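Local coordinates for sister chromatid cohesion protein (Chaetomium thermophilum, PDB 5T8V), which probably loads cohesin onto chromatin, the piece described being the C-terminal, HEAT-repeat part of the loader Scc2, at residues F226-L231 and L255-M260; S721-R726 and M780-K785. One frame throughout, in Å; residues are numbered along the deposited sequence.

Contact 1. Residues F226-L231 and L255-M260; sequences FAASQL and LVAMDM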
loop_
_atom_site.group_PDB
_atom_site.type_symbol
_atom_site.label_atom_id
_atom_site.label_comp_id
_atom_site.label_asym_id
_atom_site.label_seq_id
_atom_site.Cartn_x
_atom_site.Cartn_y
_atom_site.Cartn_z
ATOM N N PHE A 226 46.708 8.401 12.506
ATOM C CA PHE A 226 45.972 8.713 13.726
ATOM C C PHE A 226 45.785 10.218 13.885
ATOM O O PHE A 226 44.690 10.685 14.227
ATOM C CB PHE A 226 46.704 8.125 14.932
ATOM C CG PHE A 226 45.956 8.262 16.226
ATOM C CD1 PHE A 226 44.860 7.460 16.496
ATOM C CD2 PHE A 226 46.356 9.185 17.180
ATOM C CE1 PHE A 226 44.172 7.581 17.689
ATOM C CE2 PHE A 226 45.672 9.309 18.374
ATOM C CZ PHE A 226 44.579 8.507 18.628
ATOM N N ALA A 227 46.841 10.993 13.627
ATOM C CA ALA A 227 46.750 12.445 13.739
ATOM C C ALA A 227 45.789 13.019 12.705
ATOM O O ALA A 227 44.918 13.834 13.034
ATOM C CB ALA A 227 48.137 13.060 13.585
ATOM N N ALA A 228 45.937 12.609 11.444
ATOM C CA ALA A 228 45.019 13.060 10.405
ATOM C C ALA A 228 43.595 12.628 10.715
ATOM O O ALA A 228 42.650 13.413 10.563
ATOM C CB ALA A 228 45.459 12.520 9.046
ATOM N N SER A 229 43.419 11.378 11.151
ATOM C CA SER A 229 42.100 10.923 11.570
ATOM C C SER A 229 41.520 11.848 12.632
ATOM O O SER A 229 40.316 12.124 12.636
ATOM C CB SER A 229 42.180 9.490 12.094
ATOM O OG SER A 229 40.940 9.081 12.649
ATOM N N GLN A 230 42.366 12.346 13.536
ATOM C CA GLN A 230 41.880 13.266 14.560
ATOM C C GLN A 230 41.482 14.606 13.949
ATOM O O GLN A 230 40.418 15.151 14.265
ATOM C CB GLN A 230 42.943 13.454 15.645
ATOM C CG GLN A 230 42.516 14.359 16.794
ATOM C CD GLN A 230 41.208 13.923 17.436
ATOM O OE1 GLN A 230 41.206 13.208 18.439
ATOM N NE2 GLN A 230 40.089 14.355 16.859
ATOM N N LEU A 231 42.326 15.153 13.069
ATOM C CA LEU A 231 42.004 16.418 12.416
ATOM C C LEU A 231 40.748 16.326 11.564
ATOM O O LEU A 231 40.119 17.356 11.291
ATOM C CB LEU A 231 43.167 16.878 11.533
ATOM C CG LEU A 231 44.220 17.803 12.141
ATOM C CD1 LEU A 231 45.283 18.111 11.098
ATOM C CD2 LEU A 231 43.601 19.093 12.658
ATOM N N LEU A 255 40.852 19.499 5.040
ATOM C CA LEU A 255 41.252 19.063 3.705
ATOM C C LEU A 255 42.642 18.435 3.721
ATOM O O LEU A 255 42.857 17.358 3.151
ATOM C CB LEU A 255 41.200 20.242 2.736
ATOM C CG LEU A 255 39.908 20.337 1.928
ATOM C CD1 LEU A 255 39.739 21.724 1.335
ATOM C CD2 LEU A 255 39.906 19.280 0.832
ATOM N N VAL A 256 43.605 19.101 4.363
ATOM C CA VAL A 256 44.949 18.535 4.468
ATOM C C VAL A 256 44.895 17.140 5.076
ATOM O O VAL A 256 45.605 16.223 4.639
ATOM C CB VAL A 256 45.857 19.477 5.284
ATOM C CG1 VAL A 256 47.124 18.760 5.748
ATOM C CG2 VAL A 256 46.223 20.694 4.453
ATOM N N ALA A 257 44.052 16.957 6.097
ATOM C CA ALA A 257 43.935 15.646 6.723
ATOM C C ALA A 257 43.410 14.611 5.737
ATOM O O ALA A 257 43.934 13.492 5.661
ATOM C CB ALA A 257 43.029 15.725 7.950
ATOM N N MET A 258 42.371 14.962 4.976
ATOM C CA MET A 258 41.853 14.036 3.973
ATOM C C MET A 258 42.939 13.642 2.977
ATOM O O MET A 258 43.104 12.458 2.654
ATOM C CB MET A 258 40.662 14.662 3.252
ATOM C CG MET A 258 39.438 14.805 4.134
ATOM S SD MET A 258 38.034 15.511 3.261
ATOM C CE MET A 258 36.778 15.438 4.536
ATOM N N ASP A 259 43.696 14.623 2.482
ATOM C CA ASP A 259 44.796 14.318 1.571
ATOM C C ASP A 259 45.769 13.332 2.204
ATOM O O ASP A 259 46.190 12.358 1.567
ATOM C CB ASP A 259 45.520 15.604 1.173
ATOM C CG ASP A 259 44.686 16.485 0.266
ATOM O OD1 ASP A 259 43.517 16.130 0.004
ATOM O OD2 ASP A 259 45.195 17.535 -0.179
ATOM N N MET A 260 46.131 13.564 3.467
ATOM C CA MET A 260 47.096 12.692 4.130
ATOM C C MET A 260 46.567 11.266 4.235
ATOM O O MET A 260 47.288 10.301 3.948
ATOM C CB MET A 260 47.429 13.248 5.515
ATOM C CG MET A 260 48.598 12.555 6.193
ATOM S SD MET A 260 49.034 13.294 7.776
ATOM C CE MET A 260 49.670 14.884 7.257
#
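Helix 218-232 and helix 247-267 form an antiparallel helix pair in the all-helical, N-terminal part of this HEAT-repeat fragment of Scc2. The two short segments lie at 142° between their N-to-C directions, and their axes approach to 8.3 Å. Small residues allow this approach: Ala228 and Ala257 point at each other, with CA atoms 4.6 Å apart. Their CB atoms are 4.2 Å apart, and each methyl also lies against the other residue's carbonyl oxygen, Ala257 CB to Ala228 O at 3.5 Å and Ala228 CB to Ala257 O at 3.8 Å. Ala257 CB further touches Leu231 CB, one turn on from Ala228, at 3.8 Å. Leu231 thus meets the partner through its CB, while its side chain also packs on Ile163 and Ile167 of helix 149-172. One turn along from Ala257, Met260 packs against Ala228. Helix 190-213 covers this region too, with Leu204 touching both Leu231 and Met260. All the touching residues are buried, and apart from the carbonyl oxygens against methyls the contacts between these segments are apolar van der Waals ones. In Met260 a chi1 of -170° swings CG beside the carbonyl carbon, and the bend at chi3 (-68°) brings SD to 3.9 Å from Ala228 CB.

Contact 2. Residues S721-R726 and M780-K785; sequences SNRVLR and MVQTVK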
loop_
_atom_site.group_PDB
_atom_site.type_symbol
_atom_site.label_atom_id
_atom_site.label_comp_id
_atom_site.label_asym_id
_atom_site.label_seq_id
_atom_site.Cartn_x
_atom_site.Cartn_y
_atom_site.Cartn_z
ATOM N N SER A 721 -16.722 15.608 -14.630
ATOM C CA SER A 721 -18.064 15.889 -15.122
ATOM C C SER A 721 -18.629 14.760 -15.974
ATOM O O SER A 721 -19.752 14.886 -16.475
ATOM C CB SER A 721 -18.071 17.190 -15.931
ATOM O OG SER A 721 -17.194 17.104 -17.040
ATOM N N ASN A 722 -17.884 13.673 -16.156
ATOM C CA ASN A 722 -18.386 12.535 -16.915
ATOM C C ASN A 722 -19.656 11.995 -16.267
ATOM O O ASN A 722 -19.674 11.682 -15.073
ATOM C CB ASN A 722 -17.313 11.446 -16.992
ATOM C CG ASN A 722 -17.761 10.229 -17.785
ATOM O OD1 ASN A 722 -18.841 9.683 -17.557
ATOM N ND2 ASN A 722 -16.925 9.796 -18.722
ATOM N N ARG A 723 -20.722 11.885 -17.063
ATOM C CA ARG A 723 -22.011 11.471 -16.520
ATOM C C ARG A 723 -22.037 9.984 -16.187
ATOM O O ARG A 723 -22.708 9.581 -15.230
ATOM C CB ARG A 723 -23.125 11.817 -17.509
ATOM C CG ARG A 723 -23.422 13.304 -17.585
ATOM C CD ARG A 723 -24.282 13.653 -18.784
ATOM N NE ARG A 723 -24.808 15.011 -18.691
ATOM C CZ ARG A 723 -25.391 15.663 -19.693
ATOM N NH1 ARG A 723 -25.521 15.088 -20.881
ATOM N NH2 ARG A 723 -25.841 16.897 -19.506
ATOM N N VAL A 724 -21.321 9.160 -16.953
ATOM C CA VAL A 724 -21.280 7.729 -16.664
ATOM C C VAL A 724 -20.599 7.484 -15.322
ATOM O O VAL A 724 -21.134 6.784 -14.451
ATOM C CB VAL A 724 -20.578 6.972 -17.806
ATOM C CG1 VAL A 724 -20.643 5.465 -17.577
ATOM C CG2 VAL A 724 -21.203 7.328 -19.153
ATOM N N LEU A 725 -19.410 8.064 -15.132
ATOM C CA LEU A 725 -18.742 7.988 -13.838
ATOM C C LEU A 725 -19.658 8.482 -12.728
ATOM O O LEU A 725 -20.038 7.718 -11.837
ATOM C CB LEU A 725 -17.450 8.809 -13.851
ATOM C CG LEU A 725 -16.263 8.331 -14.688
ATOM C CD1 LEU A 725 -15.025 9.107 -14.258
ATOM C CD2 LEU A 725 -16.031 6.826 -14.571
ATOM N N ARG A 726 -20.029 9.764 -12.773
ATOM C CA ARG A 726 -20.835 10.349 -11.705
ATOM C C ARG A 726 -22.043 9.482 -11.375
ATOM O O ARG A 726 -22.367 9.277 -10.199
ATOM C CB ARG A 726 -21.280 11.759 -12.100
ATOM C CG ARG A 726 -20.231 12.836 -11.853
ATOM C CD ARG A 726 -20.727 14.207 -12.281
ATOM N NE ARG A 726 -19.884 15.286 -11.773
ATOM C CZ ARG A 726 -20.069 16.576 -12.046
ATOM N NH1 ARG A 726 -21.069 16.959 -12.829
ATOM N NH2 ARG A 726 -19.251 17.486 -11.536
ATOM N N MET A 780 -29.467 12.438 -11.797
ATOM C CA MET A 780 -30.371 11.616 -10.999
ATOM C C MET A 780 -31.069 10.577 -11.868
ATOM O O MET A 780 -31.108 9.390 -11.525
ATOM C CB MET A 780 -31.394 12.503 -10.290
ATOM C CG MET A 780 -30.782 13.467 -9.290
ATOM S SD MET A 780 -32.020 14.408 -8.387
ATOM C CE MET A 780 -32.683 13.139 -7.323
ATOM N N VAL A 781 -31.621 11.007 -13.005
ATOM C CA VAL A 781 -32.311 10.079 -13.897
ATOM C C VAL A 781 -31.377 8.945 -14.301
ATOM O O VAL A 781 -31.730 7.763 -14.209
ATOM C CB VAL A 781 -32.860 10.825 -15.128
ATOM C CG1 VAL A 781 -33.491 9.852 -16.114
ATOM C CG2 VAL A 781 -33.880 11.867 -14.703
ATOM N N GLN A 782 -30.172 9.288 -14.760
ATOM C CA GLN A 782 -29.205 8.260 -15.124
ATOM C C GLN A 782 -28.908 7.343 -13.947
ATOM O O GLN A 782 -28.790 6.122 -14.115
ATOM C CB GLN A 782 -27.915 8.903 -15.631
ATOM C CG GLN A 782 -27.977 9.381 -17.074
ATOM C CD GLN A 782 -26.634 9.871 -17.592
ATOM O OE1 GLN A 782 -26.547 10.933 -18.208
ATOM N NE2 GLN A 782 -25.580 9.095 -17.351
ATOM N N THR A 783 -28.792 7.909 -12.744
ATOM C CA THR A 783 -28.430 7.103 -11.583
ATOM C C THR A 783 -29.518 6.089 -11.247
ATOM O O THR A 783 -29.218 4.920 -10.979
ATOM C CB THR A 783 -28.149 8.008 -10.383
ATOM O OG1 THR A 783 -27.110 8.939 -10.717
ATOM C CG2 THR A 783 -27.711 7.186 -9.170
ATOM N N VAL A 784 -30.786 6.507 -11.252
ATOM C CA VAL A 784 -31.858 5.574 -10.914
ATOM C C VAL A 784 -32.077 4.582 -12.049
ATOM O O VAL A 784 -32.381 3.406 -11.814
ATOM C CB VAL A 784 -33.154 6.330 -10.561
ATOM C CG1 VAL A 784 -32.893 7.349 -9.459
ATOM C CG2 VAL A 784 -33.758 7.002 -11.790
ATOM N N LYS A 785 -31.928 5.034 -13.297
ATOM C CA LYS A 785 -32.045 4.122 -14.430
ATOM C C LYS A 785 -30.935 3.083 -14.422
ATOM O O LYS A 785 -31.117 1.978 -14.945
ATOM C CB LYS A 785 -32.027 4.905 -15.744
ATOM C CG LYS A 785 -31.719 4.058 -16.977
ATOM C CD LYS A 785 -32.298 4.682 -18.240
ATOM C CE LYS A 785 -31.755 4.028 -19.502
ATOM N NZ LYS A 785 -30.452 4.622 -19.934
#
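Arg723, in the first turn of helix 723-735, meets Gln782 of helix 773-786 across this contact. Just before it in sequence, Ser721 CA lies 3.7 Å above the guanidinium plane of Arg726, over its centre. Asn722 follows as the N-cap: its OD1 accepts from Leu725 N at 3.0 Å, with the donor 52° out of the carbonyl plane, and more weakly from Val724 N. This caps the N-H groups of Val724 and Leu725 at the helix start. Arg723 starts toward the other helix, and its CB and CD each lie 3.6 Å from Gln782 OE1. Both helices fall in the stretch that matches the PDS5 family, consistent with the HEAT-repeat character of the fragment, and the pair meets at the surface. The two side chains cross at about a right angle, guanidinium and amide planes 85° apart, and the amide lies beside CB, CG and CD of the arginine, with NE2 3.7 Å from CB. Extended from CG to NE, the arginine carries its charged end past the amide to a salt bridge between NH2 and Glu775 of the same partner helix. Gln782 NE2 sits 3.6 Å from Arg723 O, an oxygen that accepts from the Ser727 hydroxyl. At Val724 the nearest approach is from its backbone N to Gln782 NE2, 4.3 Å. Arg726 turns back to its own side, where its NE donates to Tyr717 O and its guanidinium makes a cation-pi contact with the Tyr717 ring.

Overall arrangement
The contacts lie on opposite sides of the chain's centre, their own centres 73 Å apart and their nearest atoms about 55 Å apart, and they share no helix. Each joins two helices of the same elongated all-helical fragment, contact 1 toward its N-terminal end and contact 2 further along the chain. Contact 1 is core: small and apolar side chains let the backbones come close, and neighbouring helices close over it. Contact 2 is surface: long polar side chains span a wider separation. Its cap stays within 721-726, and the polar bonds linking helices 723-735 and 773-786, Arg723 with Glu775 and Asn731 with Thr783, lie partly outside the segments. Contact 2 buries less, 126 against 182 Å².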